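Local coordinates for protein glutathione peroxidase (Hypocrea jecorina, PDB 6VPD) that probably reduces hydroperoxides to alcohols and water with thioredoxin as electron donor, as a glutathione peroxidase-like thioredoxin peroxidase with antioxidant activity, at residues Gly62-Tyr65 with Gln66-Leu70; Asn69-Ser72 with Val73-Ala76; Tyr135-Leu138 with Lys139-Pro143; Glu149-Trp153 with Asn154-Phe158; Ile183-Ala186 with Ile187-Ala191. All coordinates share one frame; numbering follows the deposited sequence.

Contact 1 (Gly62-Tyr65 with Gln66-Leu70)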
# COMPACT_ATOMS: atom_id res chain seq x y z
N GLY A 62 -5.79 11.94 9.59
CA GLY A 62 -4.95 10.91 10.16
C GLY A 62 -3.89 10.31 9.24
O GLY A 62 -3.54 9.13 9.42
N PHE A 63 -3.38 11.06 8.28
CA PHE A 63 -2.31 10.64 7.38
C PHE A 63 -1.29 11.76 7.26
O PHE A 63 -0.79 12.09 6.18
CB PHE A 63 -2.87 10.25 6.01
CG PHE A 63 -3.96 9.20 6.06
CD1 PHE A 63 -5.27 9.55 6.34
CD2 PHE A 63 -3.66 7.86 5.81
CE1 PHE A 63 -6.27 8.58 6.38
CE2 PHE A 63 -4.66 6.89 5.85
CZ PHE A 63 -5.96 7.25 6.13
N THR A 64 -0.98 12.36 8.41
CA THR A 64 -0.18 13.57 8.44
C THR A 64 1.16 13.38 7.74
O THR A 64 1.61 14.26 6.99
CB THR A 64 0.01 14.01 9.90
OG1 THR A 64 -1.26 14.22 10.52
CG2 THR A 64 0.84 15.28 9.99
N TYR A 65 1.81 12.24 7.95
CA TYR A 65 3.15 12.07 7.40
C TYR A 65 3.13 11.90 5.89
O TYR A 65 4.17 12.06 5.25
CB TYR A 65 3.84 10.90 8.08
CG TYR A 65 4.05 11.23 9.53
CD1 TYR A 65 4.57 12.46 9.90
CD2 TYR A 65 3.66 10.35 10.54
CE1 TYR A 65 4.75 12.79 11.22
CE2 TYR A 65 3.83 10.68 11.87
CZ TYR A 65 4.38 11.91 12.20
OH TYR A 65 4.55 12.25 13.53
N GLN A 66 1.98 11.60 5.30
CA GLN A 66 1.98 11.57 3.85
C GLN A 66 1.66 12.93 3.24
O GLN A 66 2.23 13.27 2.20
CB GLN A 66 1.02 10.51 3.33
CG GLN A 66 1.75 9.44 2.54
CD GLN A 66 0.85 8.28 2.17
OE1 GLN A 66 -0.33 8.27 2.53
NE2 GLN A 66 1.40 7.30 1.46
N TYR A 67 0.78 13.71 3.88
CA TYR A 67 0.64 15.11 3.48
C TYR A 67 1.96 15.86 3.65
O TYR A 67 2.34 16.66 2.79
CB TYR A 67 -0.44 15.81 4.30
CG TYR A 67 -1.84 15.31 4.04
CD1 TYR A 67 -2.59 15.81 2.97
CD2 TYR A 67 -2.42 14.36 4.87
CE1 TYR A 67 -3.88 15.36 2.73
CE2 TYR A 67 -3.71 13.91 4.64
CZ TYR A 67 -4.43 14.41 3.57
OH TYR A 67 -5.71 13.95 3.34
N LYS A 68 2.65 15.62 4.77
CA LYS A 68 3.93 16.30 4.99
C LYS A 68 4.89 16.02 3.83
O LYS A 68 5.46 16.96 3.26
CB LYS A 68 4.54 15.86 6.32
CG LYS A 68 3.84 16.42 7.57
CD LYS A 68 4.51 15.89 8.85
CE LYS A 68 4.05 16.61 10.11
NZ LYS A 68 4.68 16.09 11.36
N ASN A 69 5.04 14.75 3.46
CA ASN A 69 5.97 14.39 2.39
C ASN A 69 5.56 14.99 1.05
O ASN A 69 6.42 15.42 0.27
CB ASN A 69 6.07 12.87 2.28
CG ASN A 69 6.85 12.26 3.42
OD1 ASN A 69 6.41 11.29 4.04
ND2 ASN A 69 8.01 12.83 3.70
N LEU A 70 4.25 15.01 0.75
CA LEU A 70 3.80 15.62 -0.49
C LEU A 70 3.89 17.14 -0.44
O LEU A 70 4.19 17.78 -1.45
CB LEU A 70 2.37 15.18 -0.85
CG LEU A 70 2.29 13.77 -1.45
CD1 LEU A 70 1.15 12.93 -0.89
CD2 LEU A 70 2.25 13.83 -2.98
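Y67 brings one side of its ring, CD2 and CE2, up to F63, with Y67 CE2 4.0 Å from F63 CB. F63 O meets this ring obliquely, and T64 CA lies at its edge. The ring is sent back over the start of the helix because CG of Y67 stands anti to its own carbonyl carbon (chi1 -67°). With a serine in place of Y67 the ring is gone, and a gap would probably open beside F63 CB, with the F155 ring left without its edge-to-face partner. K68 also folds back, with its chain extended beyond CG. Its CE touches T64 CG2 at 3.5 Å, and farther out the chain lies side by side with Y65, so that K68 NZ comes within 3.3 Å of Y65 CE1. Near the ring plane, this nitrogen is not in cation-pi geometry. In the backbone F63 O is gripped twice: Q66 N donates to it at 2.9 Å from above the carbonyl plane, whereas Y67 N, 3.2 Å from the same oxygen, comes nearly along the C=O axis with the straighter bond (167°). F63 occupies the N-cap position, directly before helix 64-80, and its side chain is about 6 Å from that of C61, the predicted active-site residue. A redox cysteine just ahead of a helix start, within a beta-alpha-beta unit, is characteristic of the thioredoxin fold.

Contact 2 (Asn69-Ser72 with Val73-Ala76)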
# COMPACT_ATOMS: atom_id res chain seq x y z
N ASN A 69 5.04 14.75 3.46
CA ASN A 69 5.97 14.39 2.39
C ASN A 69 5.56 14.99 1.05
O ASN A 69 6.42 15.42 0.27
CB ASN A 69 6.07 12.87 2.28
CG ASN A 69 6.85 12.26 3.42
OD1 ASN A 69 6.41 11.29 4.04
ND2 ASN A 69 8.01 12.83 3.70
N LEU A 70 4.25 15.01 0.75
CA LEU A 70 3.80 15.62 -0.49
C LEU A 70 3.89 17.14 -0.44
O LEU A 70 4.19 17.78 -1.45
CB LEU A 70 2.37 15.18 -0.85
CG LEU A 70 2.29 13.77 -1.45
CD1 LEU A 70 1.15 12.93 -0.89
CD2 LEU A 70 2.25 13.83 -2.98
N GLU A 71 3.65 17.74 0.73
CA GLU A 71 3.95 19.16 0.87
C GLU A 71 5.45 19.44 0.72
O GLU A 71 5.83 20.47 0.16
CB GLU A 71 3.44 19.66 2.22
CG GLU A 71 3.58 21.15 2.43
CD GLU A 71 2.79 21.96 1.43
OE1 GLU A 71 3.11 23.16 1.24
OE2 GLU A 71 1.82 21.43 0.85
N SER A 72 6.30 18.51 1.16
CA SER A 72 7.74 18.72 1.12
C SER A 72 8.28 18.67 -0.32
O SER A 72 9.06 19.54 -0.72
CB SER A 72 8.43 17.69 2.01
OG SER A 72 9.83 17.66 1.79
N VAL A 73 7.90 17.66 -1.09
CA VAL A 73 8.31 17.59 -2.50
C VAL A 73 7.80 18.80 -3.27
O VAL A 73 8.46 19.29 -4.20
CB VAL A 73 7.84 16.27 -3.13
CG1 VAL A 73 8.29 16.16 -4.58
CG2 VAL A 73 8.37 15.09 -2.34
N TYR A 74 6.64 19.33 -2.89
CA TYR A 74 6.05 20.47 -3.60
C TYR A 74 6.76 21.77 -3.27
O TYR A 74 6.89 22.65 -4.13
CB TYR A 74 4.58 20.61 -3.25
CG TYR A 74 3.89 21.80 -3.86
CD1 TYR A 74 3.73 21.89 -5.25
CD2 TYR A 74 3.36 22.80 -3.07
CE1 TYR A 74 3.08 22.97 -5.81
CE2 TYR A 74 2.71 23.88 -3.62
CZ TYR A 74 2.57 23.96 -4.99
OH TYR A 74 1.92 25.04 -5.53
N GLN A 75 7.18 21.96 -2.01
CA GLN A 75 7.98 23.14 -1.69
C GLN A 75 9.32 23.08 -2.39
O GLN A 75 9.74 24.06 -3.02
CB GLN A 75 8.16 23.29 -0.18
CG GLN A 75 6.89 23.41 0.62
CD GLN A 75 6.11 24.69 0.34
OE1 GLN A 75 6.50 25.50 -0.50
NE2 GLN A 75 5.01 24.87 1.05
N ALA A 76 10.02 21.94 -2.29
CA ALA A 76 11.30 21.73 -2.95
C ALA A 76 11.24 22.18 -4.41
O ALA A 76 11.79 23.22 -4.77
CB ALA A 76 11.70 20.26 -2.86
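E71 reaches one helical turn forward to Q75, and its carboxylate travels along the helix surface instead of pointing straight out. CG is anti to the backbone N (chi1 -175°) and the chain then bends at chi2, which carries E71 OE1 to 2.6 Å from Q75 NE2. The two side chains cross at a slant, with carboxylate and amide planes 71° apart. The same oxygen lies at the edge of the Y74 ring, near its plane, 4.3 Å from Y74 CD2. The other oxygen, E71 OE2, accepts a hydrogen bond from the backbone N of T117, so the carboxylate also ties the helix to the neighbouring loop. All this happens midway along helix 64-80, the crossover helix of a beta-alpha-beta unit whose strands are 51-58 and 85-92. V73 packs on P176 and Q180 of helix 176-188. Its CG2 stays close to the backbone, 3.3 Å from N69 O, and V73 N donates to that same oxygen at 3.0 Å in a nearly straight bond. S72 contributes mainly through its carbonyl: A76 N donates to S72 O at 3.0 Å, and A76 CB rests 3.5 Å from this oxygen. With CG of Y74 anti to the backbone N (chi1 177°), its ring packs on F85 and V87 of strand 85-92.

Contact 3 (Tyr135-Leu138 with Lys139-Pro143)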
# COMPACT_ATOMS: atom_id res chain seq x y z
N TYR A 135 -10.23 10.08 -13.79
CA TYR A 135 -9.58 8.88 -13.26
C TYR A 135 -9.82 7.66 -14.13
O TYR A 135 -8.97 6.76 -14.18
CB TYR A 135 -10.04 8.60 -11.83
CG TYR A 135 -9.09 9.23 -10.87
CD1 TYR A 135 -7.98 8.55 -10.43
CD2 TYR A 135 -9.25 10.55 -10.47
CE1 TYR A 135 -7.08 9.14 -9.57
CE2 TYR A 135 -8.35 11.16 -9.61
CZ TYR A 135 -7.26 10.43 -9.16
OH TYR A 135 -6.35 11.01 -8.32
N LYS A 136 -10.96 7.58 -14.83
CA LYS A 136 -11.11 6.52 -15.81
C LYS A 136 -10.01 6.60 -16.87
O LYS A 136 -9.42 5.59 -17.26
CB LYS A 136 -12.50 6.57 -16.44
CG LYS A 136 -13.60 6.14 -15.48
CD LYS A 136 -14.94 6.01 -16.18
CE LYS A 136 -16.08 5.80 -15.15
NZ LYS A 136 -17.42 5.66 -15.79
N TRP A 137 -9.67 7.82 -17.30
CA TRP A 137 -8.61 7.99 -18.27
C TRP A 137 -7.23 7.68 -17.67
O TRP A 137 -6.46 6.92 -18.27
CB TRP A 137 -8.66 9.42 -18.83
CG TRP A 137 -7.61 9.72 -19.84
CD1 TRP A 137 -7.63 9.41 -21.17
CD2 TRP A 137 -6.38 10.44 -19.60
NE1 TRP A 137 -6.49 9.89 -21.78
CE2 TRP A 137 -5.71 10.52 -20.84
CE3 TRP A 137 -5.80 11.03 -18.48
CZ2 TRP A 137 -4.48 11.16 -20.97
CZ3 TRP A 137 -4.58 11.64 -18.61
CH2 TRP A 137 -3.94 11.70 -19.84
N LEU A 138 -6.91 8.26 -16.50
CA LEU A 138 -5.62 8.01 -15.86
C LEU A 138 -5.35 6.51 -15.69
O LEU A 138 -4.23 6.05 -15.88
CB LEU A 138 -5.54 8.70 -14.49
CG LEU A 138 -5.36 10.22 -14.45
CD1 LEU A 138 -5.31 10.71 -13.02
CD2 LEU A 138 -4.13 10.68 -15.21
N LYS A 139 -6.39 5.74 -15.34
CA LYS A 139 -6.19 4.33 -15.02
C LYS A 139 -5.91 3.49 -16.27
O LYS A 139 -4.99 2.67 -16.26
CB LYS A 139 -7.41 3.82 -14.24
CG LYS A 139 -7.36 4.18 -12.73
CD LYS A 139 -8.73 4.48 -12.13
CE LYS A 139 -9.62 3.28 -12.06
NZ LYS A 139 -11.04 3.69 -11.97
N LYS A 140 -6.69 3.69 -17.34
CA LYS A 140 -6.40 3.06 -18.63
C LYS A 140 -5.04 3.47 -19.16
O LYS A 140 -4.29 2.63 -19.68
CB LYS A 140 -7.46 3.44 -19.67
CG LYS A 140 -8.85 2.87 -19.43
CD LYS A 140 -8.87 1.37 -19.64
CE LYS A 140 -10.22 0.77 -19.32
NZ LYS A 140 -10.17 -0.71 -19.29
N GLU A 141 -4.71 4.76 -19.08
CA GLU A 141 -3.48 5.26 -19.69
C GLU A 141 -2.23 4.73 -19.00
O GLU A 141 -1.17 4.62 -19.63
CB GLU A 141 -3.47 6.78 -19.67
CG GLU A 141 -4.40 7.36 -20.72
CD GLU A 141 -4.03 6.91 -22.14
OE1 GLU A 141 -4.91 6.38 -22.86
OE2 GLU A 141 -2.85 7.08 -22.53
N LYS A 142 -2.31 4.39 -17.72
CA LYS A 142 -1.16 3.88 -16.99
C LYS A 142 -1.67 2.87 -15.97
O LYS A 142 -1.97 3.21 -14.82
CB LYS A 142 -0.37 5.00 -16.32
CG LYS A 142 1.03 4.58 -15.89
CD LYS A 142 2.05 4.73 -16.98
CE LYS A 142 3.36 4.13 -16.52
NZ LYS A 142 4.29 3.81 -17.66
N PRO A 143 -1.83 1.61 -16.39
CA PRO A 143 -2.29 0.58 -15.46
C PRO A 143 -1.31 0.37 -14.33
O PRO A 143 -0.10 0.52 -14.48
CB PRO A 143 -2.38 -0.65 -16.35
CG PRO A 143 -2.70 -0.05 -17.68
CD PRO A 143 -1.86 1.14 -17.78
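E141 lays its aliphatic part over the indole of W137, one helical turn earlier, in a CH-pi contact. Its CG is 3.5 Å from the centroid of the five-membered ring of W137, over the face and 18° off its normal, toward the rim of the indole. The carboxylate of E141, within 15° of the indole plane, continues in a nearly parallel layer past the NE1 edge. W137 CG being anti to the backbone N (chi1 180°) swings the indole forward to this position, where it also meets the ring of F32. A second aromatic face is used by L138, whose CD1 sits 4.1 Å above the centre of the Y135 ring. At the edge of that ring runs K139, its CD 4.3 Å from Y135 CB. The backbone bonds are those of an alpha helix: K139 N to Y135 O at 3.0 Å, and E141 N to W137 O at 2.9 Å. The final one, K142 N to L138 O at 3.1 Å, is less straight, and K142 is where helix 133-141 loses helical backbone angles. L138 packs against strands 51-58, 157-160 and 166-170, joining the helix to the central sheet. As for charge, K139 is a buried lysine: R150 NH1 close to its NZ would probably disfavour the charge, an effect that the acceptor V126 O and the weak one N127 OD1 are likely to offset.

Contact 4 (Glu149-Trp153 with Asn154-Phe158)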
# COMPACT_ATOMS: atom_id res chain seq x y z
N GLU A 149 -5.92 -2.06 -12.95
CA GLU A 149 -6.25 -0.68 -13.28
C GLU A 149 -6.78 0.10 -12.07
O GLU A 149 -6.49 1.30 -11.94
CB GLU A 149 -7.24 -0.70 -14.44
CG GLU A 149 -7.62 0.65 -14.95
CD GLU A 149 -8.47 0.61 -16.20
OE1 GLU A 149 -8.24 -0.30 -17.04
OE2 GLU A 149 -9.38 1.48 -16.33
N ARG A 150 -7.49 -0.56 -11.15
CA ARG A 150 -7.99 0.08 -9.93
C ARG A 150 -6.87 0.73 -9.11
O ARG A 150 -5.76 0.20 -8.99
CB ARG A 150 -8.72 -0.94 -9.04
CG ARG A 150 -10.08 -1.44 -9.58
CD ARG A 150 -11.15 -0.36 -9.36
NE ARG A 150 -12.34 -0.47 -10.20
CZ ARG A 150 -12.41 -0.05 -11.46
NH1 ARG A 150 -11.33 0.52 -12.02
NH2 ARG A 150 -13.56 -0.18 -12.12
N VAL A 151 -7.20 1.89 -8.53
CA VAL A 151 -6.41 2.45 -7.44
C VAL A 151 -6.62 1.60 -6.20
O VAL A 151 -7.75 1.34 -5.77
CB VAL A 151 -6.81 3.91 -7.20
CG1 VAL A 151 -6.00 4.49 -6.06
CG2 VAL A 151 -6.60 4.72 -8.48
N LYS A 152 -5.51 1.17 -5.60
CA LYS A 152 -5.59 0.23 -4.49
C LYS A 152 -5.91 0.93 -3.17
O LYS A 152 -6.71 0.42 -2.38
CB LYS A 152 -4.27 -0.54 -4.36
CG LYS A 152 -3.81 -1.17 -5.67
CD LYS A 152 -2.27 -1.21 -5.79
CE LYS A 152 -1.81 -0.99 -7.25
NZ LYS A 152 -0.32 -0.90 -7.39
N TRP A 153 -5.33 2.11 -2.93
CA TRP A 153 -5.42 2.74 -1.62
C TRP A 153 -5.36 4.25 -1.81
O TRP A 153 -5.22 4.76 -2.93
CB TRP A 153 -4.30 2.20 -0.73
CG TRP A 153 -4.43 2.49 0.73
CD1 TRP A 153 -3.52 3.15 1.53
CD2 TRP A 153 -5.53 2.14 1.59
NE1 TRP A 153 -3.99 3.22 2.83
CE2 TRP A 153 -5.22 2.62 2.89
CE3 TRP A 153 -6.74 1.48 1.38
CZ2 TRP A 153 -6.09 2.45 3.97
CZ3 TRP A 153 -7.61 1.33 2.46
CH2 TRP A 153 -7.28 1.80 3.74
N ASN A 154 -5.48 4.98 -0.70
CA ASN A 154 -5.29 6.42 -0.77
C ASN A 154 -3.86 6.71 -1.22
O ASN A 154 -2.94 5.91 -1.00
CB ASN A 154 -5.54 7.10 0.59
CG ASN A 154 -6.82 6.63 1.27
OD1 ASN A 154 -7.93 6.94 0.84
ND2 ASN A 154 -6.66 5.93 2.39
N PHE A 155 -3.68 7.85 -1.89
CA PHE A 155 -2.36 8.42 -2.18
C PHE A 155 -1.58 7.69 -3.28
O PHE A 155 -0.36 7.81 -3.34
CB PHE A 155 -1.49 8.50 -0.92
CG PHE A 155 -2.01 9.46 0.09
CD1 PHE A 155 -2.92 9.04 1.05
CD2 PHE A 155 -1.62 10.79 0.08
CE1 PHE A 155 -3.43 9.93 1.99
CE2 PHE A 155 -2.12 11.68 1.02
CZ PHE A 155 -3.03 11.25 1.97
N GLU A 156 -2.24 6.94 -4.16
CA GLU A 156 -1.59 6.63 -5.42
C GLU A 156 -1.34 7.95 -6.16
O GLU A 156 -2.09 8.92 -6.00
CB GLU A 156 -2.44 5.66 -6.26
CG GLU A 156 -2.46 4.20 -5.73
CD GLU A 156 -2.51 3.12 -6.84
OE1 GLU A 156 -3.26 2.12 -6.68
OE2 GLU A 156 -1.78 3.23 -7.85
N LYS A 157 -0.24 8.00 -6.91
CA LYS A 157 0.19 9.21 -7.62
C LYS A 157 0.30 8.94 -9.12
O LYS A 157 0.79 7.88 -9.53
CB LYS A 157 1.56 9.70 -7.10
CG LYS A 157 1.63 9.93 -5.63
CD LYS A 157 2.24 8.75 -4.89
CE LYS A 157 2.63 9.13 -3.47
NZ LYS A 157 2.47 7.98 -2.51
N PHE A 158 -0.15 9.90 -9.94
CA PHE A 158 0.12 9.91 -11.38
C PHE A 158 0.88 11.18 -11.75
O PHE A 158 0.53 12.27 -11.29
CB PHE A 158 -1.14 9.89 -12.23
CG PHE A 158 -2.03 8.71 -11.99
CD1 PHE A 158 -2.88 8.67 -10.90
CD2 PHE A 158 -2.08 7.67 -12.93
CE1 PHE A 158 -3.75 7.59 -10.71
CE2 PHE A 158 -2.94 6.59 -12.75
CZ PHE A 158 -3.77 6.55 -11.63
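A local contact round a turn, in the loop between helix 133-141 and strand 157-160, joins K152 to E156. The evidence is one hydrogen bond: K152 N donates to E156 OE1 at 2.7 Å and 170°, and E156 OE1 accepts on its anti lone pair, facing away from OE2. CG of E156 stands anti to its carbonyl carbon (chi1 -73°), and a bend at chi2 then brings OE1 to K152 N. Alongside, E156 CG passes V151 CG1 at 3.6 Å, the two side chains running in opposite directions. The K152 chain crosses the glutamate at about a right angle, with its CE 3.5 Å from E156 OE1; K152 NZ, at 4.3 Å from that oxygen, is too far for a salt bridge. W153 to E156 form a type II beta turn, in which F155 takes the positive phi (74°) expected of the third position. At its start N154 ND2 stands 3.6 Å above one face of the W153 indole, away from its centre, the amide tilted well away from parallel to the ring. A leucine in place of W153 lacks the indole face, and the N154 amide would probably be freer to turn. W153 also packs on K178 of the second subunit. The sequence W153-N154-F155 matches the Trp-Asn-Phe signature of glutathione peroxidases, whose Trp and Asn belong to the catalytic tetrad in relatives. E156 is buried, yet both its oxygens are engaged, OE2 in a salt bridge with R169 NE; such pairing probably keeps the carboxylate ionised while tying E156 back to the backbone of K152.

Contact 5 (Ile183-Ala186 with Ile187-Ala191)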
# COMPACT_ATOMS: atom_id res chain seq x y z
N ILE A 183 10.00 13.90 -11.74
CA ILE A 183 9.38 15.21 -11.91
C ILE A 183 10.33 16.14 -12.62
O ILE A 183 10.01 16.72 -13.66
CB ILE A 183 8.94 15.80 -10.56
CG1 ILE A 183 7.74 15.04 -10.00
CG2 ILE A 183 8.56 17.26 -10.75
CD1 ILE A 183 7.74 15.00 -8.51
N ILE A 184 11.54 16.29 -12.06
CA ILE A 184 12.52 17.25 -12.56
C ILE A 184 12.93 16.95 -14.01
O ILE A 184 13.12 17.87 -14.81
CB ILE A 184 13.70 17.28 -11.57
CG1 ILE A 184 13.28 18.07 -10.33
CG2 ILE A 184 14.96 17.84 -12.19
CD1 ILE A 184 14.13 17.77 -9.12
N GLU A 185 13.01 15.66 -14.38
CA GLU A 185 13.17 15.31 -15.79
C GLU A 185 11.97 15.76 -16.63
O GLU A 185 12.14 16.28 -17.74
CB GLU A 185 13.38 13.80 -15.94
CG GLU A 185 13.64 13.26 -17.37
CD GLU A 185 14.39 14.22 -18.34
OE1 GLU A 185 13.75 15.02 -19.05
OE2 GLU A 185 15.65 14.16 -18.40
N ALA A 186 10.75 15.55 -16.13
CA ALA A 186 9.61 16.06 -16.89
C ALA A 186 9.70 17.57 -17.04
O ALA A 186 9.34 18.10 -18.10
CB ALA A 186 8.29 15.66 -16.24
N ILE A 187 10.24 18.27 -16.03
CA ILE A 187 10.31 19.73 -16.08
C ILE A 187 11.36 20.20 -17.09
O ILE A 187 11.12 21.15 -17.86
CB ILE A 187 10.59 20.30 -14.67
CG1 ILE A 187 9.36 20.16 -13.78
CG2 ILE A 187 11.04 21.78 -14.74
CD1 ILE A 187 9.64 20.49 -12.34
N LYS A 188 12.53 19.56 -17.12
CA LYS A 188 13.56 19.99 -18.07
C LYS A 188 13.17 19.71 -19.52
O LYS A 188 13.81 20.25 -20.43
CB LYS A 188 14.89 19.30 -17.78
CG LYS A 188 15.50 19.62 -16.43
CD LYS A 188 16.78 18.81 -16.27
CE LYS A 188 17.69 19.41 -15.24
NZ LYS A 188 16.97 19.55 -13.95
N GLN A 189 12.14 18.91 -19.76
CA GLN A 189 11.63 18.59 -21.09
C GLN A 189 10.75 19.74 -21.60
O GLN A 189 9.93 20.26 -20.85
CB GLN A 189 10.79 17.30 -21.05
CG GLN A 189 11.59 16.02 -21.13
CD GLN A 189 12.19 15.81 -22.51
OE1 GLN A 189 11.55 16.10 -23.53
NE2 GLN A 189 13.41 15.30 -22.54
N PRO A 190 10.90 20.15 -22.85
CA PRO A 190 10.00 21.18 -23.37
C PRO A 190 8.63 20.60 -23.67
O PRO A 190 8.49 19.41 -23.95
CB PRO A 190 10.70 21.65 -24.65
CG PRO A 190 11.54 20.49 -25.07
CD PRO A 190 11.96 19.79 -23.81
N ALA A 191 7.61 21.46 -23.57
CA ALA A 191 6.27 21.11 -24.04
C ALA A 191 6.22 21.13 -25.57
O ALA A 191 7.06 21.77 -26.22
CB ALA A 191 5.25 22.09 -23.47
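E185 and Q189 bring the flat groups of this contact together, a carboxylate and an amide turned 47° to each other, so they do not stack. They lie at the C-terminal part of helix 176-188, which is amphipathic in the sense that these polar groups are exposed whereas I183, A186 and I187 are buried. E185 OE1 comes nearest to the aliphatic CG of Q189, at 3.2 Å, with Q189 NE2 farther off at 3.5 Å. CG of E185 is anti to the backbone N (chi1 -177°), and the bend at chi2 then carries OE1 to Q189. On the buried side I183 and I187 lie alongside one another, pointing the same way, with I183 CG2 3.8 Å from I187 CD1. Both touch I77 of helix 64-80 and F85 of strand 85-92, and I187 and A186 also touch V51 of the strand beside it. I184 and K188 repeat this parallel placing nearer the solvent: K188 bends at chi4, bringing NZ to 3.2 Å from I184 CG2, and that nitrogen is hydrogen-bonded to Y81 OH. Backbone bonds hold the spacing, I187 N to I183 O at 2.8 Å in the carbonyl plane and K188 N to I184 O at 2.9 Å. At Q189 the pattern frays: its N donates weakly to two oxygens at once, E185 O at 3.3 Å and A186 O at 3.4 Å.

How the contacts relate
Contacts 1 and 2 are successive turns of helix 64-80, sharing N69 and L70, with centres about 10 Å apart. Contact 1 lies beside the predicted active-site residue C61; contact 4 approaches it too, F155 being about 10 Å away between side chains. These two meet directly, Y67 CZ lying 3.8 Å from F155 CZ and Q66 and L70 also touching F155, so the turn packs against the first turns of helix 64-80. Contact 3, on the opposite side of the chain's centre from contacts 1 and 2, is tied to contact 4 by a salt bridge, K140 NZ to E149 OE1 at 3.0 Å. Contact 5, away from the site, touches contact 2 through V73 CG1 and I183 CD1 at 4.1 Å.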